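Local structure of protease lasA (Pseudomonas aeruginosa, 3IT5) at residues R64-V69 with A76-H81. The protein cuts the pentaglycine cross-links of staphylococcal peptidoglycan as a secreted zinc metallopeptidase of family M23, and also takes part in degrading host elastin. Sequence-based numbering, arbitrary orientation.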
ATOM      1  N   ARG A  64      -1.856  11.217  13.301  1.00  7.76           N
ATOM      2  CA  ARG A  64      -1.834   9.928  14.019  1.00  7.61           C
ATOM      3  C   ARG A  64      -2.216   8.726  13.142  1.00  7.40           C
ATOM      4  O   ARG A  64      -1.954   7.574  13.503  1.00  7.38           O
ATOM      5  CB  ARG A  64      -2.740   9.988  15.265  1.00  7.91           C
ATOM      6  CG  ARG A  64      -4.243  10.115  14.989  1.00  8.16           C
ATOM      7  CD  ARG A  64      -5.033  10.449  16.259  1.00  9.01           C
ATOM      8  NE  ARG A  64      -5.186   9.287  17.136  1.00  9.25           N
ATOM      9  CZ  ARG A  64      -6.305   8.583  17.280  1.00  9.06           C
ATOM     10  NH1 ARG A  64      -7.408   8.920  16.626  1.00  7.85           N
ATOM     11  NH2 ARG A  64      -6.324   7.538  18.096  1.00  9.68           N
ATOM     12  N   CYS A  65      -2.829   9.002  11.991  1.00  7.16           N
ATOM     13  CA  CYS A  65      -3.342   7.950  11.122  1.00  6.85           C
ATOM     14  C   CYS A  65      -2.859   8.016   9.664  1.00  6.60           C
ATOM     15  O   CYS A  65      -3.386   7.308   8.799  1.00  6.12           O
ATOM     16  CB  CYS A  65      -4.874   7.932  11.186  1.00  7.02           C
ATOM     17  SG  CYS A  65      -5.727   9.130  10.149  1.00  7.42           S
ATOM     18  N   GLN A  66      -1.853   8.851   9.396  1.00  6.06           N
ATOM     19  CA  GLN A  66      -1.326   8.984   8.031  1.00  6.00           C
ATOM     20  C   GLN A  66       0.169   9.280   7.977  1.00  5.99           C
ATOM     21  O   GLN A  66       0.676  10.112   8.739  1.00  5.91           O
ATOM     22  CB  GLN A  66      -2.099  10.041   7.231  1.00  5.78           C
ATOM     23  CG  GLN A  66      -1.962   9.871   5.718  1.00  5.50           C
ATOM     24  CD  GLN A  66      -2.784  10.857   4.904  1.00  5.35           C
ATOM     25  OE1 GLN A  66      -3.319  10.501   3.851  1.00  5.53           O
ATOM     26  NE2 GLN A  66      -2.871  12.100   5.370  1.00  3.97           N
ATOM     27  N   VAL A  67       0.845   8.597   7.049  1.00  5.99           N
ATOM     28  CA  VAL A  67       2.299   8.658   6.865  1.00  6.15           C
ATOM     29  C   VAL A  67       2.619   8.662   5.370  1.00  6.24           C
ATOM     30  O   VAL A  67       1.937   7.995   4.583  1.00  6.35           O
ATOM     31  CB  VAL A  67       3.006   7.433   7.526  1.00  6.23           C
ATOM     32  CG1 VAL A  67       4.467   7.308   7.076  1.00  6.45           C
ATOM     33  CG2 VAL A  67       2.937   7.517   9.046  1.00  6.32           C
ATOM     34  N   ARG A  68       3.651   9.413   4.991  1.00  6.12           N
ATOM     35  CA  ARG A  68       4.180   9.409   3.628  1.00  6.23           C
ATOM     36  C   ARG A  68       5.684   9.109   3.671  1.00  6.12           C
ATOM     37  O   ARG A  68       6.402   9.617   4.537  1.00  6.09           O
ATOM     38  CB  ARG A  68       3.894  10.760   2.946  1.00  6.59           C
ATOM     39  CG  ARG A  68       4.522  10.990   1.557  1.00  7.59           C
ATOM     40  CD  ARG A  68       3.546  10.769   0.382  1.00  9.86           C
ATOM     41  NE  ARG A  68       2.192  11.272   0.636  1.00 11.03           N
ATOM     42  CZ  ARG A  68       1.737  12.479   0.305  1.00 12.04           C
ATOM     43  NH1 ARG A  68       2.515  13.363  -0.316  1.00 13.31           N
ATOM     44  NH2 ARG A  68       0.483  12.804   0.593  1.00 12.36           N
ATOM     45  N   VAL A  69       6.151   8.268   2.750  1.00  5.99           N
ATOM     46  CA  VAL A  69       7.582   7.998   2.605  1.00  5.67           C
ATOM     47  C   VAL A  69       8.029   8.531   1.244  1.00  5.69           C
ATOM     48  O   VAL A  69       7.508   8.119   0.205  1.00  5.50           O
ATOM     49  CB  VAL A  69       7.915   6.488   2.774  1.00  5.50           C
ATOM     50  CG1 VAL A  69       9.419   6.234   2.640  1.00  5.87           C
ATOM     51  CG2 VAL A  69       7.423   5.983   4.130  1.00  5.62           C
ATOM     52  N   ALA A  76       7.050   8.550  -4.292  1.00  5.46           N
ATOM     53  CA  ALA A  76       6.616   8.518  -2.902  1.00  5.09           C
ATOM     54  C   ALA A  76       5.468   7.548  -2.694  1.00  4.89           C
ATOM     55  O   ALA A  76       4.739   7.214  -3.627  1.00  4.70           O
ATOM     56  CB  ALA A  76       6.218   9.920  -2.434  1.00  4.98           C
ATOM     57  N   THR A  77       5.303   7.106  -1.455  1.00  4.78           N
ATOM     58  CA  THR A  77       4.174   6.254  -1.112  1.00  4.52           C
ATOM     59  C   THR A  77       3.393   6.844   0.056  1.00  4.52           C
ATOM     60  O   THR A  77       3.974   7.390   0.994  1.00  4.36           O
ATOM     61  CB  THR A  77       4.617   4.807  -0.813  1.00  4.44           C
ATOM     62  OG1 THR A  77       5.770   4.819   0.037  1.00  4.29           O
ATOM     63  CG2 THR A  77       4.956   4.079  -2.108  1.00  4.05           C
ATOM     64  N   ASN A  78       2.072   6.752  -0.029  1.00  4.63           N
ATOM     65  CA  ASN A  78       1.203   7.216   1.040  1.00  4.81           C
ATOM     66  C   ASN A  78       0.560   6.052   1.785  1.00  4.65           C
ATOM     67  O   ASN A  78       0.267   5.013   1.196  1.00  5.04           O
ATOM     68  CB  ASN A  78       0.134   8.156   0.489  1.00  4.49           C
ATOM     69  CG  ASN A  78      -0.373   9.129   1.529  1.00  4.92           C
ATOM     70  OD1 ASN A  78       0.307  10.098   1.873  1.00  4.58           O
ATOM     71  ND2 ASN A  78      -1.574   8.876   2.042  1.00  4.45           N
ATOM     72  N   TYR A  79       0.346   6.244   3.085  1.00  4.68           N
ATOM     73  CA  TYR A  79      -0.168   5.206   3.968  1.00  4.34           C
ATOM     74  C   TYR A  79      -1.259   5.819   4.840  1.00  4.56           C
ATOM     75  O   TYR A  79      -0.978   6.658   5.697  1.00  4.46           O
ATOM     76  CB  TYR A  79       0.957   4.634   4.843  1.00  4.06           C
ATOM     77  CG  TYR A  79       2.161   4.163   4.057  1.00  4.16           C
ATOM     78  CD1 TYR A  79       3.116   5.075   3.585  1.00  3.57           C
ATOM     79  CD2 TYR A  79       2.345   2.815   3.778  1.00  2.96           C
ATOM     80  CE1 TYR A  79       4.206   4.651   2.853  1.00  3.00           C
ATOM     81  CE2 TYR A  79       3.443   2.380   3.054  1.00  3.53           C
ATOM     82  CZ  TYR A  79       4.366   3.300   2.591  1.00  3.31           C
ATOM     83  OH  TYR A  79       5.457   2.866   1.874  1.00  3.87           O
ATOM     84  N   TYR A  80      -2.503   5.414   4.600  1.00  4.56           N
ATOM     85  CA  TYR A  80      -3.632   5.945   5.354  1.00  4.78           C
ATOM     86  C   TYR A  80      -4.324   4.815   6.104  1.00  4.88           C
ATOM     87  O   TYR A  80      -4.067   3.635   5.842  1.00  4.70           O
ATOM     88  CB  TYR A  80      -4.599   6.710   4.428  1.00  4.92           C
ATOM     89  CG  TYR A  80      -5.667   7.514   5.153  1.00  4.68           C
ATOM     90  CD1 TYR A  80      -5.326   8.441   6.141  1.00  4.60           C
ATOM     91  CD2 TYR A  80      -7.015   7.357   4.840  1.00  4.30           C
ATOM     92  CE1 TYR A  80      -6.307   9.181   6.805  1.00  4.56           C
ATOM     93  CE2 TYR A  80      -8.005   8.096   5.501  1.00  4.21           C
ATOM     94  CZ  TYR A  80      -7.645   8.996   6.477  1.00  3.70           C
ATOM     95  OH  TYR A  80      -8.617   9.717   7.124  1.00  3.50           O
ATOM     96  N   HIS A  81      -5.196   5.185   7.042  1.00  5.17           N
ATOM     97  CA  HIS A  81      -5.787   4.249   8.002  1.00  5.42           C
ATOM     98  C   HIS A  81      -4.698   3.623   8.882  1.00  5.35           C
ATOM     99  O   HIS A  81      -4.721   2.427   9.158  1.00  5.48           O
ATOM    100  CB  HIS A  81      -6.615   3.158   7.314  1.00  5.46           C
ATOM    101  CG  HIS A  81      -7.648   3.673   6.362  1.00  6.15           C
ATOM    102  ND1 HIS A  81      -8.565   4.646   6.702  1.00  6.21           N
ATOM    103  CD2 HIS A  81      -7.937   3.311   5.088  1.00  6.11           C
ATOM    104  CE1 HIS A  81      -9.359   4.878   5.670  1.00  5.95           C
ATOM    105  NE2 HIS A  81      -9.001   4.079   4.680  1.00  6.55           N
TER
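Asn-78 lies between Arg-68 and Gln-66 of the neighbouring strand and uses both ends of its amide, which is why asparagine suits the place: one end accepts, the other donates. Its OD1 sits at the edge of the Arg-68 guanidinium, within that plane, and is gripped side-on by NE and by NH2 (3.0 Å from Asn-78 OD1); the modelled NE distance, 2.5 Å, is unusually short and its exact length doubtful. The guanidinium and amide planes are 55° apart, with NE tilted slightly from the Asn-78 carbonyl plane and NH2 well above it. The long arginine can reach OD1 because bends at chi2 and chi3 fold its chain back over the partner strand. Asn-78 ND2 donates to Gln-66 OE1 (3.0 Å), nearly straight at 161°; the donor stands above the Gln-66 carbonyl plane, and the two amides are 81° apart. The extended Gln-66 chain also runs past Tyr-80, its CB at the ring edge. Next along, Cys-65 SG, disulfide-bonded to Cys-111, approaches Tyr-80 CE1 obliquely at 3.4 Å, while Tyr-80 OH bonds Gly-113 O.

The opposite face is mostly apolar. Val-69 CG2 packs obliquely on Tyr-79 CE1 (3.7 Å); Val-67 and Val-69, beta-branched and well suited to extended strands, touch Leu-99. Tyrosine gives a flat ring to pack and a hydroxyl to bond: Tyr-79 OH pairs with Thr-77 OG1 (2.7 Å) and with Ala-54 N. Antiparallel hydrogen-bonded pairs Val-67/Tyr-79 and Val-69/Thr-77 set the register of this M23-domain hairpin, whose strand 75-83 also carries His-81, the inferred proton donor/acceptor, its ND1 bonded to Ala-109 O. In the polar cluster beside Tyr-80, the charge of Arg-68 would draw electron density within the Asn-78 amide toward OD1, perhaps making ND2 a better donor to Gln-66.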